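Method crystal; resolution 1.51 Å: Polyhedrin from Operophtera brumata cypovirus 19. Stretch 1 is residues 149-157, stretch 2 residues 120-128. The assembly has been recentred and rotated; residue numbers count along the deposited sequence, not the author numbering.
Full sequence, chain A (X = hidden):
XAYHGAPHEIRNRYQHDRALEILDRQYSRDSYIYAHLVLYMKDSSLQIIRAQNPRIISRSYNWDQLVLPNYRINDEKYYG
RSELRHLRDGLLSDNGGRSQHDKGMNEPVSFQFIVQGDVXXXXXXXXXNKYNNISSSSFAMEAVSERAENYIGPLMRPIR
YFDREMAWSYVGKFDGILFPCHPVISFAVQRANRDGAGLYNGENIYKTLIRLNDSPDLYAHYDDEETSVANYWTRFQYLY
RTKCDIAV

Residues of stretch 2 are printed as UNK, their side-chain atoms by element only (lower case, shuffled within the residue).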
# COMPACT_ATOMS: atom_id res chain seq x y z
N GLU A 149 -14.45 -21.87 1.47
CA GLU A 149 -13.20 -22.57 1.71
C GLU A 149 -12.14 -21.64 2.28
O GLU A 149 -11.28 -22.05 3.05
CB GLU A 149 -12.69 -23.20 0.41
CG GLU A 149 -13.41 -24.47 0.00
CD GLU A 149 -14.61 -24.22 -0.91
OE1 GLU A 149 -15.04 -23.05 -1.07
OE2 GLU A 149 -15.12 -25.21 -1.45
N ASN A 150 -12.21 -20.38 1.88
CA ASN A 150 -11.22 -19.41 2.30
C ASN A 150 -11.51 -18.78 3.67
O ASN A 150 -10.68 -18.04 4.19
CB ASN A 150 -11.09 -18.31 1.25
CG ASN A 150 -10.62 -18.85 -0.09
OD1 ASN A 150 -9.71 -19.67 -0.17
ND2 ASN A 150 -11.25 -18.39 -1.16
N TYR A 151 -12.68 -19.08 4.23
CA TYR A 151 -12.99 -18.65 5.60
C TYR A 151 -12.55 -19.76 6.55
O TYR A 151 -13.34 -20.65 6.92
CB TYR A 151 -14.47 -18.28 5.73
CG TYR A 151 -14.75 -16.96 5.03
CD1 TYR A 151 -15.05 -16.93 3.68
CD2 TYR A 151 -14.60 -15.75 5.69
CE1 TYR A 151 -15.25 -15.75 3.01
CE2 TYR A 151 -14.80 -14.55 5.03
CZ TYR A 151 -15.13 -14.55 3.70
OH TYR A 151 -15.34 -13.36 3.04
N ILE A 152 -11.27 -19.67 6.92
CA ILE A 152 -10.54 -20.81 7.47
C ILE A 152 -10.62 -20.98 8.99
O ILE A 152 -10.05 -21.93 9.53
CB ILE A 152 -9.04 -20.73 7.10
CG1 ILE A 152 -8.43 -19.42 7.61
CG2 ILE A 152 -8.87 -20.80 5.57
CD1 ILE A 152 -6.93 -19.46 7.73
N GLY A 153 -11.32 -20.06 9.66
CA GLY A 153 -11.41 -20.07 11.11
C GLY A 153 -11.48 -21.43 11.78
O GLY A 153 -10.68 -21.75 12.65
N PRO A 154 -12.46 -22.25 11.39
CA PRO A 154 -12.65 -23.53 12.09
C PRO A 154 -11.57 -24.56 11.75
O PRO A 154 -11.34 -25.48 12.52
CB PRO A 154 -14.03 -23.99 11.60
CG PRO A 154 -14.17 -23.39 10.24
CD PRO A 154 -13.44 -22.05 10.31
N LEU A 155 -10.91 -24.37 10.61
CA LEU A 155 -9.83 -25.27 10.21
C LEU A 155 -8.55 -24.99 10.99
O LEU A 155 -7.58 -25.74 10.90
CB LEU A 155 -9.53 -25.11 8.73
CG LEU A 155 -10.68 -25.28 7.75
CD1 LEU A 155 -10.11 -25.29 6.34
CD2 LEU A 155 -11.51 -26.56 8.05
N MET A 156 -8.54 -23.88 11.71
CA MET A 156 -7.34 -23.48 12.42
C MET A 156 -7.24 -24.21 13.75
O MET A 156 -8.23 -24.73 14.27
CB MET A 156 -7.30 -21.97 12.64
CG MET A 156 -7.53 -21.16 11.38
SD MET A 156 -7.48 -19.39 11.64
CE MET A 156 -5.75 -19.08 11.38
N ARG A 157 -6.02 -24.25 14.27
CA ARG A 157 -5.74 -24.87 15.55
C ARG A 157 -5.26 -23.80 16.50
O ARG A 157 -4.23 -23.16 16.26
CB ARG A 157 -4.71 -25.99 15.43
CG ARG A 157 -5.25 -27.25 14.75
CD ARG A 157 -4.20 -28.34 14.67
NE ARG A 157 -3.74 -28.77 15.99
CZ ARG A 157 -2.46 -28.92 16.34
NH1 ARG A 157 -1.50 -28.64 15.47
NH2 ARG A 157 -2.13 -29.34 17.55
N UNK A 120 -11.91 -11.52 15.47
CA UNK A 120 -13.19 -11.99 15.00
C UNK A 120 -12.91 -13.17 14.09
O UNK A 120 -12.49 -13.01 12.95
c UNK A 120 -13.88 -10.89 14.21
c UNK A 120 -15.11 -11.37 13.49
o UNK A 120 -15.61 -12.47 13.84
o UNK A 120 -15.59 -10.66 12.59
N UNK A 121 -13.11 -14.37 14.62
CA UNK A 121 -12.79 -15.58 13.87
C UNK A 121 -13.60 -15.70 12.58
O UNK A 121 -13.11 -16.25 11.59
c UNK A 121 -11.96 -17.02 15.87
c UNK A 121 -12.41 -18.13 16.82
c UNK A 121 -10.60 -17.33 15.29
c UNK A 121 -12.99 -16.81 14.75
N UNK A 122 -14.83 -15.19 12.59
CA UNK A 122 -15.66 -15.15 11.40
C UNK A 122 -15.14 -14.21 10.32
O UNK A 122 -15.64 -14.21 9.20
N UNK A 123 -14.16 -13.39 10.65
CA UNK A 123 -13.57 -12.49 9.66
C UNK A 123 -12.26 -13.06 9.11
O UNK A 123 -11.68 -12.51 8.18
c UNK A 123 -13.33 -11.11 10.27
o UNK A 123 -12.18 -11.10 11.10
N UNK A 124 -11.78 -14.15 9.69
CA UNK A 124 -10.49 -14.67 9.25
C UNK A 124 -10.60 -15.32 7.86
O UNK A 124 -11.28 -16.32 7.68
c UNK A 124 -9.88 -15.66 10.26
c UNK A 124 -8.60 -16.22 9.71
c UNK A 124 -9.64 -14.98 11.59
N UNK A 125 -9.92 -14.71 6.89
CA UNK A 125 -10.05 -15.08 5.49
C UNK A 125 -8.65 -15.19 4.90
O UNK A 125 -7.81 -14.34 5.11
c UNK A 125 -10.56 -13.90 1.03
c UNK A 125 -10.04 -13.39 -0.15
c UNK A 125 -11.69 -15.06 2.57
n UNK A 125 -11.47 -14.91 1.23
c UNK A 125 -10.92 -14.18 3.28
c UNK A 125 -9.13 -12.36 -0.05
c UNK A 125 -9.26 -12.37 2.38
c UNK A 125 -10.88 -14.02 4.76
c UNK A 125 -8.75 -11.85 1.19
c UNK A 125 -10.19 -13.42 2.30
N UNK A 126 -8.42 -16.26 4.14
CA UNK A 126 -7.08 -16.57 3.69
C UNK A 126 -7.19 -17.30 2.34
O UNK A 126 -7.89 -18.30 2.24
c UNK A 126 -4.97 -17.83 4.38
c UNK A 126 -3.91 -16.98 4.66
c UNK A 126 -2.63 -17.34 4.32
c UNK A 126 -6.38 -17.45 4.74
c UNK A 126 -4.71 -19.05 3.78
c UNK A 126 -3.42 -19.41 3.43
c UNK A 126 -2.38 -18.56 3.71
N UNK A 127 -6.53 -16.77 1.31
CA UNK A 127 -6.68 -17.30 -0.04
C UNK A 127 -5.35 -17.30 -0.76
O UNK A 127 -4.74 -16.24 -0.96
c UNK A 127 -7.70 -16.48 -0.84
n UNK A 127 -8.08 -12.58 -3.71
c UNK A 127 -8.02 -17.04 -2.24
n UNK A 127 -8.21 -14.82 -3.21
c UNK A 127 -8.80 -13.68 -3.54
n UNK A 127 -10.12 -13.63 -3.69
c UNK A 127 -8.90 -16.09 -3.00
N UNK A 128 -4.90 -18.49 -1.14
CA UNK A 128 -3.72 -18.62 -1.98
C UNK A 128 -4.19 -18.72 -3.42
O UNK A 128 -4.71 -19.76 -3.83
c UNK A 128 -2.89 -19.87 -1.62
c UNK A 128 -1.60 -19.93 -2.44
c UNK A 128 -2.56 -19.89 -0.14
O HOH W 1 -12.83 -17.87 9.10

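Position 120 carries two carbons, the second bearing two oxygens, and stays clear of stretch 1. A four-atom acid of this shape is aspartate, Asp120. Its OD1 takes a weak hydrogen bond from the backbone N of position 122, 3.1 Å away, while OD2 is bonded elsewhere in the structure.

Position 121 has four carbons forked at the second, which is leucine. The Leu121 side chain points sideways and stays out of contact with stretch 1; Leu121 O does more, lying 4.2 Å from Gly153 CA. An ideal CB on Gly153 would sit 3.1 Å from Leu121 O, a tight fit, so the bare backbone suits this approach.

Position 122 has no side-chain atoms and is glycine. Nothing of stretch 1 would obstruct a CB here, so the contact does not explain Gly122; its O lies 4.0 Å from Tyr151 CD2.

Position 123 shows one carbon, then one oxygen: serine. Pointing away from stretch 1, Ser123 folds its own turn, with OG donating to Asp120 O at 2.7 Å and N to the same oxygen at 2.9 Å.

Position 124 has one carbon carrying two more, packed against Ile152 and Met156. This is valine. Val124 CG1 meets Ile152 CG1 at 3.8 Å and Met156 SD at 3.9 Å.

Position 125 holds one carbon and fused five- and six-membered rings with a single nitrogen, lying against Asn150 and Tyr151: unmistakably tryptophan. Trp125 NE1 lies 3.4 Å from Asn150 CB, and CD1 sits over one face of the Tyr151 ring, 3.7 Å from Tyr151 CE1. The two ring planes meet obliquely, at 46°.

Position 126 bears one carbon, packed on Ile152, and a six-carbon ring without oxygen: phenylalanine. Although the end of the Phe126 side chain leads away, its CB packs 3.6 Å from Ile152 CD1.

Position 127 runs through three carbons and a nitrogen to a carbon with two more nitrogens, so it is arginine. The end of the Arg127 side chain leads away, and NH1 and NH2 find partners elsewhere in the structure.

Position 128, again one carbon carrying two, is valine; Val128 makes no contact with stretch 1.

The contact rests on backbone pairing dressed with apolar packing. Phe126 N donates to Asn150 O at 2.9 Å, while Ile152 N reaches Val124 O weakly at 3.4 Å. Near Gly153 a water takes over: it accepts from Gly153 N at 2.7 Å and donates to Val124 O at 2.6 Å and Leu121 O at 3.0 Å. The rule is to pair backbones where they run close, bridge them with water where they part, and let side chains fill the flanks.

Stretch 2 (120-128) DLGSVWFRV
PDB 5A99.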